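Local coordinates for trophoblast glycoprotein (Homo sapiens, PDB 4CNC) that is thought to inhibit Wnt/beta-catenin signalling by interacting indirectly with LRP6 and blocking its Wnt3a-dependent internalisation, as a membrane protein whose extracellular leucine-rich repeat domain this is, at residues Asn68-Arg73 and Leu93-Leu98; Ala115-Val120 and Arg151-Leu156; Trp252-Glu257 and Val277-Asn282. All coordinates share one frame; numbering follows the deposited sequence.

Contact 1 (Asn68-Arg73 and Leu93-Leu98); sequences NLSGSR and LSHNPL. With NAG (2-acetamido-2-deoxy-beta-D-glucopyranose), chain C.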
loop_
_atom_site.group_PDB
_atom_site.type_symbol
_atom_site.label_atom_id
_atom_site.label_comp_id
_atom_site.label_asym_id
_atom_site.label_seq_id
_atom_site.Cartn_x
_atom_site.Cartn_y
_atom_site.Cartn_z
ATOM N N ASN A 68 -14.820 2.936 1.248
ATOM C CA ASN A 68 -13.969 2.758 2.440
ATOM C C ASN A 68 -14.561 1.763 3.400
ATOM O O ASN A 68 -15.623 1.995 3.995
ATOM C CB ASN A 68 -13.729 4.103 3.136
ATOM C CG ASN A 68 -12.664 4.069 4.197
ATOM O OD1 ASN A 68 -12.239 3.006 4.674
ATOM N ND2 ASN A 68 -12.150 5.291 4.537
ATOM N N LEU A 69 -13.891 0.621 3.481
ATOM C CA LEU A 69 -14.283 -0.492 4.337
ATOM C C LEU A 69 -13.321 -0.698 5.470
ATOM O O LEU A 69 -13.319 -1.758 6.085
ATOM C CB LEU A 69 -14.393 -1.788 3.500
ATOM C CG LEU A 69 -15.574 -1.795 2.520
ATOM C CD1 LEU A 69 -15.342 -2.691 1.290
ATOM C CD2 LEU A 69 -16.794 -2.235 3.250
ATOM N N SER A 70 -12.498 0.313 5.750
ATOM C CA SER A 70 -11.526 0.278 6.847
ATOM C C SER A 70 -12.130 -0.068 8.167
ATOM O O SER A 70 -13.202 0.438 8.508
ATOM C CB SER A 70 -10.770 1.628 6.946
ATOM O OG SER A 70 -9.891 1.605 8.089
ATOM N N GLY A 71 -11.486 -0.976 8.923
ATOM C CA GLY A 71 -11.857 -1.234 10.338
ATOM C C GLY A 71 -13.237 -1.839 10.559
ATOM O O GLY A 71 -13.932 -1.465 11.507
ATOM N N SER A 72 -13.632 -2.786 9.695
ATOM C CA SER A 72 -14.949 -3.387 9.721
ATOM C C SER A 72 -14.924 -4.878 9.926
ATOM O O SER A 72 -15.894 -5.551 9.607
ATOM C CB SER A 72 -15.710 -3.002 8.469
ATOM O OG SER A 72 -16.169 -1.656 8.630
ATOM N N ARG A 73 -13.853 -5.343 10.566
ATOM C CA ARG A 73 -13.671 -6.735 10.954
ATOM C C ARG A 73 -13.915 -7.708 9.814
ATOM O O ARG A 73 -14.575 -8.762 9.967
ATOM C CB ARG A 73 -14.588 -7.051 12.149
ATOM C CG ARG A 73 -14.311 -6.194 13.381
ATOM C CD ARG A 73 -15.269 -6.606 14.484
ATOM N NE ARG A 73 -14.856 -6.136 15.799
ATOM C CZ ARG A 73 -15.294 -6.617 16.968
ATOM N NH1 ARG A 73 -16.193 -7.606 17.025
ATOM N NH2 ARG A 73 -14.819 -6.103 18.100
ATOM N N LEU A 93 -9.374 -1.106 2.306
ATOM C CA LEU A 93 -9.669 -2.294 3.076
ATOM C C LEU A 93 -8.748 -2.383 4.301
ATOM O O LEU A 93 -8.694 -3.425 4.973
ATOM C CB LEU A 93 -9.485 -3.579 2.242
ATOM C CG LEU A 93 -10.344 -3.724 1.011
ATOM C CD1 LEU A 93 -10.104 -5.025 0.256
ATOM C CD2 LEU A 93 -11.769 -3.705 1.448
ATOM N N SER A 94 -8.089 -1.272 4.662
ATOM C CA SER A 94 -7.146 -1.262 5.801
ATOM C C SER A 94 -7.781 -1.622 7.110
ATOM O O SER A 94 -8.992 -1.460 7.283
ATOM C CB SER A 94 -6.610 0.167 5.973
ATOM O OG SER A 94 -5.923 0.565 4.802
ATOM N N HIS A 95 -6.939 -2.058 8.022
ATOM C CA HIS A 95 -7.352 -2.392 9.411
ATOM C C HIS A 95 -8.472 -3.402 9.443
ATOM O O HIS A 95 -9.469 -3.226 10.174
ATOM C CB HIS A 95 -7.761 -1.115 10.124
ATOM C CG HIS A 95 -6.630 -0.161 10.320
ATOM N ND1 HIS A 95 -5.651 -0.338 11.275
ATOM C CD2 HIS A 95 -6.275 0.941 9.616
ATOM C CE1 HIS A 95 -4.781 0.651 11.195
ATOM N NE2 HIS A 95 -5.145 1.449 10.203
ATOM N N ASN A 96 -8.361 -4.434 8.609
ATOM C CA ASN A 96 -9.227 -5.614 8.621
ATOM C C ASN A 96 -8.287 -6.814 8.601
ATOM O O ASN A 96 -7.389 -6.842 7.768
ATOM C CB ASN A 96 -10.075 -5.700 7.349
ATOM C CG ASN A 96 -11.183 -4.686 7.336
ATOM O OD1 ASN A 96 -12.124 -4.773 8.132
ATOM N ND2 ASN A 96 -11.088 -3.728 6.421
ATOM N N PRO A 97 -8.512 -7.809 9.468
ATOM C CA PRO A 97 -7.673 -8.988 9.552
ATOM C C PRO A 97 -8.008 -9.943 8.415
ATOM O O PRO A 97 -8.804 -10.873 8.607
ATOM C CB PRO A 97 -8.077 -9.582 10.915
ATOM C CG PRO A 97 -9.524 -9.245 11.053
ATOM C CD PRO A 97 -9.671 -7.883 10.373
ATOM N N LEU A 98 -7.475 -9.691 7.221
ATOM C CA LEU A 98 -7.913 -10.451 6.027
ATOM C C LEU A 98 -7.248 -11.804 5.905
ATOM O O LEU A 98 -6.294 -11.961 5.136
ATOM C CB LEU A 98 -7.632 -9.675 4.764
ATOM C CG LEU A 98 -8.350 -8.353 4.624
ATOM C CD1 LEU A 98 -7.985 -7.748 3.278
ATOM C CD2 LEU A 98 -9.856 -8.525 4.691
HETATM C C1 NAG C . -11.131 5.372 5.525
HETATM C C2 NAG C . -10.258 6.614 5.311
HETATM C C3 NAG C . -9.249 6.788 6.442
HETATM C C4 NAG C . -10.038 6.935 7.740
HETATM C C5 NAG C . -10.916 5.668 7.847
HETATM C C6 NAG C . -11.675 5.548 9.160
HETATM C C7 NAG C . -10.168 7.182 2.973
HETATM C C8 NAG C . -9.281 7.097 1.762
HETATM N N2 NAG C . -9.608 6.608 4.016
HETATM O O3 NAG C . -8.593 8.009 6.154
HETATM O O4 NAG C . -9.173 6.686 8.845
HETATM O O5 NAG C . -11.788 5.578 6.749
HETATM O O6 NAG C . -12.459 6.729 9.233
HETATM O O7 NAG C . -11.381 7.564 2.951
HETATM O O HOH W 1 -11.324 -4.549 11.588
#

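Contact 2 (Ala115-Val120 and Arg151-Leu156); sequences APSPLV and RALQGL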
loop_
_atom_site.group_PDB
_atom_site.type_symbol
_atom_site.label_atom_id
_atom_site.label_comp_id
_atom_site.label_asym_id
_atom_site.label_seq_id
_atom_site.Cartn_x
_atom_site.Cartn_y
_atom_site.Cartn_z
ATOM N N ALA A 115 -9.722 -5.359 -20.603
ATOM C CA ALA A 115 -10.899 -4.836 -19.820
ATOM C C ALA A 115 -10.553 -4.744 -18.327
ATOM O O ALA A 115 -10.994 -5.535 -17.474
ATOM C CB ALA A 115 -12.153 -5.687 -20.052
ATOM N N PRO A 116 -9.693 -3.790 -18.005
ATOM C CA PRO A 116 -9.134 -3.788 -16.672
ATOM C C PRO A 116 -10.099 -3.250 -15.619
ATOM O O PRO A 116 -11.111 -2.655 -15.962
ATOM C CB PRO A 116 -7.883 -2.881 -16.824
ATOM C CG PRO A 116 -8.194 -2.001 -17.994
ATOM C CD PRO A 116 -8.958 -2.889 -18.915
ATOM N N SER A 117 -9.796 -3.505 -14.342
ATOM C CA SER A 117 -10.535 -2.892 -13.216
ATOM C C SER A 117 -10.393 -1.362 -13.367
ATOM O O SER A 117 -9.323 -0.869 -13.814
ATOM C CB SER A 117 -9.860 -3.315 -11.901
ATOM O OG SER A 117 -10.371 -2.651 -10.749
ATOM N N PRO A 118 -11.416 -0.572 -12.929
ATOM C CA PRO A 118 -11.270 0.892 -12.940
ATOM C C PRO A 118 -10.386 1.417 -11.771
ATOM O O PRO A 118 -10.083 2.604 -11.719
ATOM C CB PRO A 118 -12.709 1.408 -12.732
ATOM C CG PRO A 118 -13.389 0.259 -12.017
ATOM C CD PRO A 118 -12.761 -1.007 -12.529
ATOM N N LEU A 119 -10.026 0.565 -10.820
ATOM C CA LEU A 119 -9.241 0.984 -9.669
ATOM C C LEU A 119 -7.953 1.719 -9.998
ATOM O O LEU A 119 -7.159 1.275 -10.854
ATOM C CB LEU A 119 -8.932 -0.190 -8.754
ATOM C CG LEU A 119 -10.108 -0.680 -7.964
ATOM C CD1 LEU A 119 -9.741 -2.011 -7.331
ATOM C CD2 LEU A 119 -10.479 0.403 -6.906
ATOM N N VAL A 120 -7.768 2.855 -9.340
ATOM C CA VAL A 120 -6.574 3.680 -9.427
ATOM C C VAL A 120 -5.776 3.687 -8.107
ATOM O O VAL A 120 -4.538 3.808 -8.130
ATOM C CB VAL A 120 -7.042 5.090 -9.784
ATOM C CG1 VAL A 120 -5.896 6.081 -9.845
ATOM C CG2 VAL A 120 -7.840 5.002 -11.086
ATOM N N ARG A 151 -4.315 -9.687 -14.588
ATOM C CA ARG A 151 -3.808 -8.358 -14.967
ATOM C C ARG A 151 -4.854 -7.265 -14.839
ATOM O O ARG A 151 -4.774 -6.228 -15.502
ATOM C CB ARG A 151 -3.234 -8.356 -16.385
ATOM C CG ARG A 151 -2.152 -9.403 -16.577
ATOM C CD ARG A 151 -1.222 -9.036 -17.734
ATOM N NE ARG A 151 -0.302 -7.932 -17.411
ATOM C CZ ARG A 151 0.774 -8.013 -16.610
ATOM N NH1 ARG A 151 1.128 -9.159 -16.010
ATOM N NH2 ARG A 151 1.522 -6.929 -16.419
ATOM N N ALA A 152 -5.784 -7.462 -13.909
ATOM C CA ALA A 152 -6.931 -6.596 -13.811
ATOM C C ALA A 152 -6.528 -5.219 -13.290
ATOM O O ALA A 152 -7.229 -4.264 -13.566
ATOM C CB ALA A 152 -7.977 -7.194 -12.870
ATOM N N LEU A 153 -5.471 -5.121 -12.464
ATOM C CA LEU A 153 -5.089 -3.819 -11.872
ATOM C C LEU A 153 -4.110 -2.972 -12.672
ATOM O O LEU A 153 -3.177 -2.358 -12.093
ATOM C CB LEU A 153 -4.578 -3.994 -10.450
ATOM C CG LEU A 153 -5.625 -4.580 -9.506
ATOM C CD1 LEU A 153 -5.071 -4.775 -8.113
ATOM C CD2 LEU A 153 -6.803 -3.663 -9.429
ATOM N N GLN A 154 -4.383 -2.851 -13.977
ATOM C CA GLN A 154 -3.582 -2.040 -14.953
ATOM C C GLN A 154 -3.526 -0.543 -14.774
ATOM O O GLN A 154 -2.581 0.112 -15.173
ATOM C CB GLN A 154 -4.112 -2.208 -16.395
ATOM C CG GLN A 154 -4.140 -3.607 -16.964
ATOM C CD GLN A 154 -2.777 -4.240 -17.020
ATOM O OE1 GLN A 154 -2.270 -4.734 -16.022
ATOM N NE2 GLN A 154 -2.179 -4.229 -18.195
ATOM N N GLY A 155 -4.567 0.041 -14.249
ATOM C CA GLY A 155 -4.545 1.462 -14.127
ATOM C C GLY A 155 -4.120 1.825 -12.730
ATOM O O GLY A 155 -4.270 3.002 -12.339
ATOM N N LEU A 156 -3.689 0.825 -11.933
ATOM C CA LEU A 156 -3.398 1.169 -10.536
ATOM C C LEU A 156 -2.203 2.073 -10.488
ATOM O O LEU A 156 -1.130 1.737 -10.964
ATOM C CB LEU A 156 -3.182 -0.017 -9.623
ATOM C CG LEU A 156 -3.343 0.155 -8.105
ATOM C CD1 LEU A 156 -4.826 0.429 -7.850
ATOM C CD2 LEU A 156 -2.844 -1.105 -7.382
HETATM O O HOH W 2 -6.668 -0.763 -12.571
#

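Contact 3 (Trp252-Glu257 and Val277-Asn282); sequences WLKETE and VLLELN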
loop_
_atom_site.group_PDB
_atom_site.type_symbol
_atom_site.label_atom_id
_atom_site.label_comp_id
_atom_site.label_asym_id
_atom_site.label_seq_id
_atom_site.Cartn_x
_atom_site.Cartn_y
_atom_site.Cartn_z
ATOM N N TRP A 252 26.422 8.596 -1.708
ATOM C CA TRP A 252 25.178 8.785 -2.471
ATOM C C TRP A 252 24.239 9.770 -1.792
ATOM O O TRP A 252 23.700 10.707 -2.429
ATOM C CB TRP A 252 24.500 7.432 -2.709
ATOM C CG TRP A 252 23.205 7.507 -3.334
ATOM C CD1 TRP A 252 22.928 7.858 -4.640
ATOM C CD2 TRP A 252 21.977 7.365 -2.684
ATOM N NE1 TRP A 252 21.590 7.855 -4.841
ATOM C CE2 TRP A 252 20.973 7.538 -3.651
ATOM C CE3 TRP A 252 21.620 7.009 -1.388
ATOM C CZ2 TRP A 252 19.638 7.389 -3.368
ATOM C CZ3 TRP A 252 20.269 6.849 -1.113
ATOM C CH2 TRP A 252 19.298 7.036 -2.117
ATOM N N LEU A 253 24.081 9.624 -0.472
ATOM C CA LEU A 253 23.150 10.478 0.240
ATOM C C LEU A 253 23.536 11.952 0.107
ATOM O O LEU A 253 22.664 12.824 0.091
ATOM C CB LEU A 253 23.089 10.099 1.719
ATOM C CG LEU A 253 22.133 9.011 2.090
ATOM C CD1 LEU A 253 22.281 8.723 3.563
ATOM C CD2 LEU A 253 20.680 9.354 1.716
ATOM N N LYS A 254 24.838 12.221 0.105
ATOM C CA LYS A 254 25.334 13.538 0.003
ATOM C C LYS A 254 25.053 14.090 -1.417
ATOM O O LYS A 254 24.772 15.270 -1.581
ATOM C CB LYS A 254 26.798 13.571 0.373
ATOM C CG LYS A 254 27.085 13.396 1.847
ATOM C CD LYS A 254 28.565 13.069 2.066
ATOM C CE LYS A 254 28.867 12.761 3.544
ATOM N NZ LYS A 254 30.327 12.547 3.819
ATOM N N GLU A 255 25.083 13.217 -2.419
ATOM C CA GLU A 255 24.926 13.608 -3.838
ATOM C C GLU A 255 23.483 13.691 -4.311
ATOM O O GLU A 255 23.183 14.422 -5.271
ATOM C CB GLU A 255 25.603 12.592 -4.745
ATOM C CG GLU A 255 27.115 12.692 -4.594
ATOM C CD GLU A 255 27.876 11.580 -5.259
ATOM O OE1 GLU A 255 27.230 10.651 -5.766
ATOM O OE2 GLU A 255 29.138 11.656 -5.260
ATOM N N THR A 256 22.612 12.956 -3.643
ATOM C CA THR A 256 21.270 12.743 -4.179
ATOM C C THR A 256 20.275 13.816 -3.802
ATOM O O THR A 256 20.400 14.490 -2.764
ATOM C CB THR A 256 20.714 11.361 -3.800
ATOM O OG1 THR A 256 19.577 11.074 -4.634
ATOM C CG2 THR A 256 20.270 11.310 -2.335
ATOM N N GLU A 257 19.243 13.947 -4.629
ATOM C CA GLU A 257 18.074 14.675 -4.253
ATOM C C GLU A 257 16.849 13.803 -4.110
ATOM O O GLU A 257 15.761 14.336 -3.984
ATOM C CB GLU A 257 17.808 15.799 -5.273
ATOM C CG GLU A 257 18.976 16.783 -5.262
ATOM C CD GLU A 257 18.749 18.009 -6.111
ATOM O OE1 GLU A 257 17.928 17.922 -7.057
ATOM O OE2 GLU A 257 19.413 19.042 -5.825
ATOM N N VAL A 277 23.923 11.138 12.645
ATOM C CA VAL A 277 23.251 11.433 11.404
ATOM C C VAL A 277 24.112 10.936 10.216
ATOM O O VAL A 277 25.290 11.330 10.150
ATOM C CB VAL A 277 23.063 12.949 11.325
ATOM C CG1 VAL A 277 22.541 13.280 9.953
ATOM C CG2 VAL A 277 22.059 13.399 12.390
ATOM N N LEU A 278 23.537 10.153 9.275
ATOM C CA LEU A 278 24.314 9.556 8.188
ATOM C C LEU A 278 24.974 10.606 7.315
ATOM O O LEU A 278 26.120 10.451 6.938
ATOM C CB LEU A 278 23.496 8.638 7.273
ATOM C CG LEU A 278 22.633 7.496 7.787
ATOM C CD1 LEU A 278 22.090 6.675 6.638
ATOM C CD2 LEU A 278 23.352 6.637 8.759
ATOM N N LEU A 279 24.271 11.713 7.062
ATOM C CA LEU A 279 24.787 12.785 6.234
ATOM C C LEU A 279 26.054 13.432 6.761
ATOM O O LEU A 279 26.777 14.089 6.022
ATOM C CB LEU A 279 23.722 13.875 6.050
ATOM C CG LEU A 279 22.836 14.001 4.834
ATOM C CD1 LEU A 279 22.198 15.402 4.821
ATOM C CD2 LEU A 279 23.556 13.820 3.530
ATOM N N GLU A 280 26.338 13.295 8.049
ATOM C CA GLU A 280 27.487 13.927 8.650
ATOM C C GLU A 280 28.690 13.017 8.654
ATOM O O GLU A 280 29.762 13.476 8.967
ATOM C CB GLU A 280 27.185 14.319 10.081
ATOM C CG GLU A 280 26.293 15.533 10.111
ATOM C CD GLU A 280 26.960 16.735 9.470
ATOM O OE1 GLU A 280 27.871 17.293 10.121
ATOM O OE2 GLU A 280 26.590 17.101 8.318
ATOM N N LEU A 281 28.513 11.751 8.283
ATOM C CA LEU A 281 29.577 10.747 8.487
ATOM C C LEU A 281 30.647 10.852 7.414
ATOM O O LEU A 281 30.389 11.211 6.266
ATOM C CB LEU A 281 28.995 9.338 8.499
ATOM C CG LEU A 281 27.946 8.934 9.570
ATOM C CD1 LEU A 281 27.377 7.555 9.211
ATOM C CD2 LEU A 281 28.571 8.939 10.921
ATOM N N ASN A 282 31.889 10.574 7.829
ATOM C CA ASN A 282 32.998 10.590 6.926
ATOM C C ASN A 282 33.614 9.201 6.968
ATOM O O ASN A 282 33.155 8.296 7.742
ATOM C CB ASN A 282 34.001 11.699 7.269
ATOM C CG ASN A 282 34.660 11.534 8.619
ATOM O OD1 ASN A 282 34.924 10.449 9.072
ATOM N ND2 ASN A 282 34.960 12.628 9.251
#

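Contact 1 (Asn68-Arg73 and Leu93-Leu98)
The side-chain oxygen of N96 is gripped by two backbone N-H groups of the preceding coil: S72 N, 2.9 Å from N96 OD1 and 28° off its carbonyl plane, and L74 N just beyond. The amino half of the same group is held too. One N-H of N96 ND2 runs almost straight (174°) to L69 O at 3.0 Å; the other turns back to L93 O of its own coil at 2.8 Å. With CG beside its backbone N (chi1 -73°), the carboxamide lies between the two loops, and these bonds fix both its flip and its rotation. This is the buried consensus asparagine of leucine-rich repeats, here in LRR 3. In LRR 2 the equivalent position is S72, whose OG bonds to L42 O and N45 N.

Around the amide, G71 N donates to S94 O in the carbonyl plane (3.0 Å), and S70 CA offers a CA-H to that oxygen. A water bridges R73 N and H95 O. Deeper in, L69 CD1 and L93 CD2 meet at 3.7 Å, the two leucines side by side. N68 OD1 accepts from S70 N in an Asx turn, while its ND2 carries the N-acetylglucosamine. The two loops leave the ends of the parallel strands 66-68 and 90-92 and lead into strands 74-77 and 100-101.

Contact 2 (Ala115-Val120 and Arg151-Leu156)
The two loops approach most closely at either end, with CA atoms 4.6 Å apart at P116 and A152 and 4.2 Å apart at V120 and L156, and between these points a type I turn from L153 to L156 faces the other loop. A single direct hydrogen bond ties them, from S117 N to A152 O at 2.8 Å, in the carbonyl plane and on a lone pair. Where the backbones part, a water takes over: it donates to S117 O and L119 O and accepts from G155 N, so three main-chain polar groups share one bridging molecule.

S117 does two jobs. Its OG, anti to the backbone N (chi1 172°), swings forward to accept from L119 N at 3.2 Å, forming an ST turn, while its CB and OG both rest against L153 CD2. That methyl also meets L119 CD1 at 4.0 Å, the two leucines lying side by side and pointing the same way into the interior. L156 reaches across differently: its chi1 of -159° carries CD1 over the peptide of V120, 3.4 Å from V120 C, with L119 CB nearby. At the outer end P116 CB packs on Q154 CG at 3.8 Å, beyond which the glutamine chain bends at chi2.

L153 and L156 also touch L122 of strand 121-123, and L119 reaches L88 of the coil before, so the leucines join three successive turns of the solenoid. L119 and L156 hold the first leucine position of the LxxLxL strand motif in LRR 4 and LRR 5. Their stacking, here the start of LRR 4 against the start of LRR 5 and the residues leading into it, is characteristic of the leucine-rich repeat solenoid.

Contact 3 (Trp252-Glu257 and Val277-Asn282)
This is a helix-to-turn packing contact with an apolar centre and a single polar tie, set in the C-terminal cap (LRRCT) that closes the leucine-rich repeat solenoid. The last turn of helix 247-255 lies against the short 3-10 segment 278-280, and L253 and K254 carry the helix side of the contact.

L253 points at the turn and reaches L278 with one branch, CD1. This methyl meets L278 CD1 at 3.7 Å, and L278 CB stands close behind, the two leucines crossing at a slant. L279 comes in from another direction: its CD2 settles over the helix backbone, 3.7 Å from L253 O, and packs against the side chains of both L253 and K254. K254 CG lies 3.9 Å from that same methyl, and from there the two side chains slide past each other in opposite directions, the aliphatic part of the lysine flanking the leucine.

L278 and L281 also touch C242 and C267, which form a disulfide of the cap, so the turn joins the helix to that crosslink. The end of the helix has its own polar partner: K262 NZ bonds to both L253 O and T256 O, which probably helps to offset the negative end of the helix dipole.

Within the turn, L281 N bonds back to L278 O at 3.0 Å, which probably helps to set the L281 carbonyl toward the lysine. K254 NZ also bonds to a di(hydroxyethyl)ether molecule, probably from the crystallisation liquor. Extended beyond CG, K254 reaches past L279 O, its CE 3.5 Å from that atom, and places NZ 2.8 Å from L281 O, nearly in line with the carbonyl bond at 164°.

Contacts 1 and 2 both join consecutive repeats of the solenoid, whereas contact 3 lies within its C-terminal cap, about 39 Å from either, centre to centre. The first two stand at different ends of the repeat strands: 68-73 and 93-98 lie at their C-terminal ends, 115-120 and 151-156 ahead of them. Their chemistry differs accordingly. Contact 1 is buried and dominated by hydrogen bonds through an asparagine amide; contact 2, only partly buried, has one direct bond, a bridging water and a leucine layer facing inward. In contact 3 the leucines are mostly buried, while the lysine that supplies the one polar tie remains at the surface.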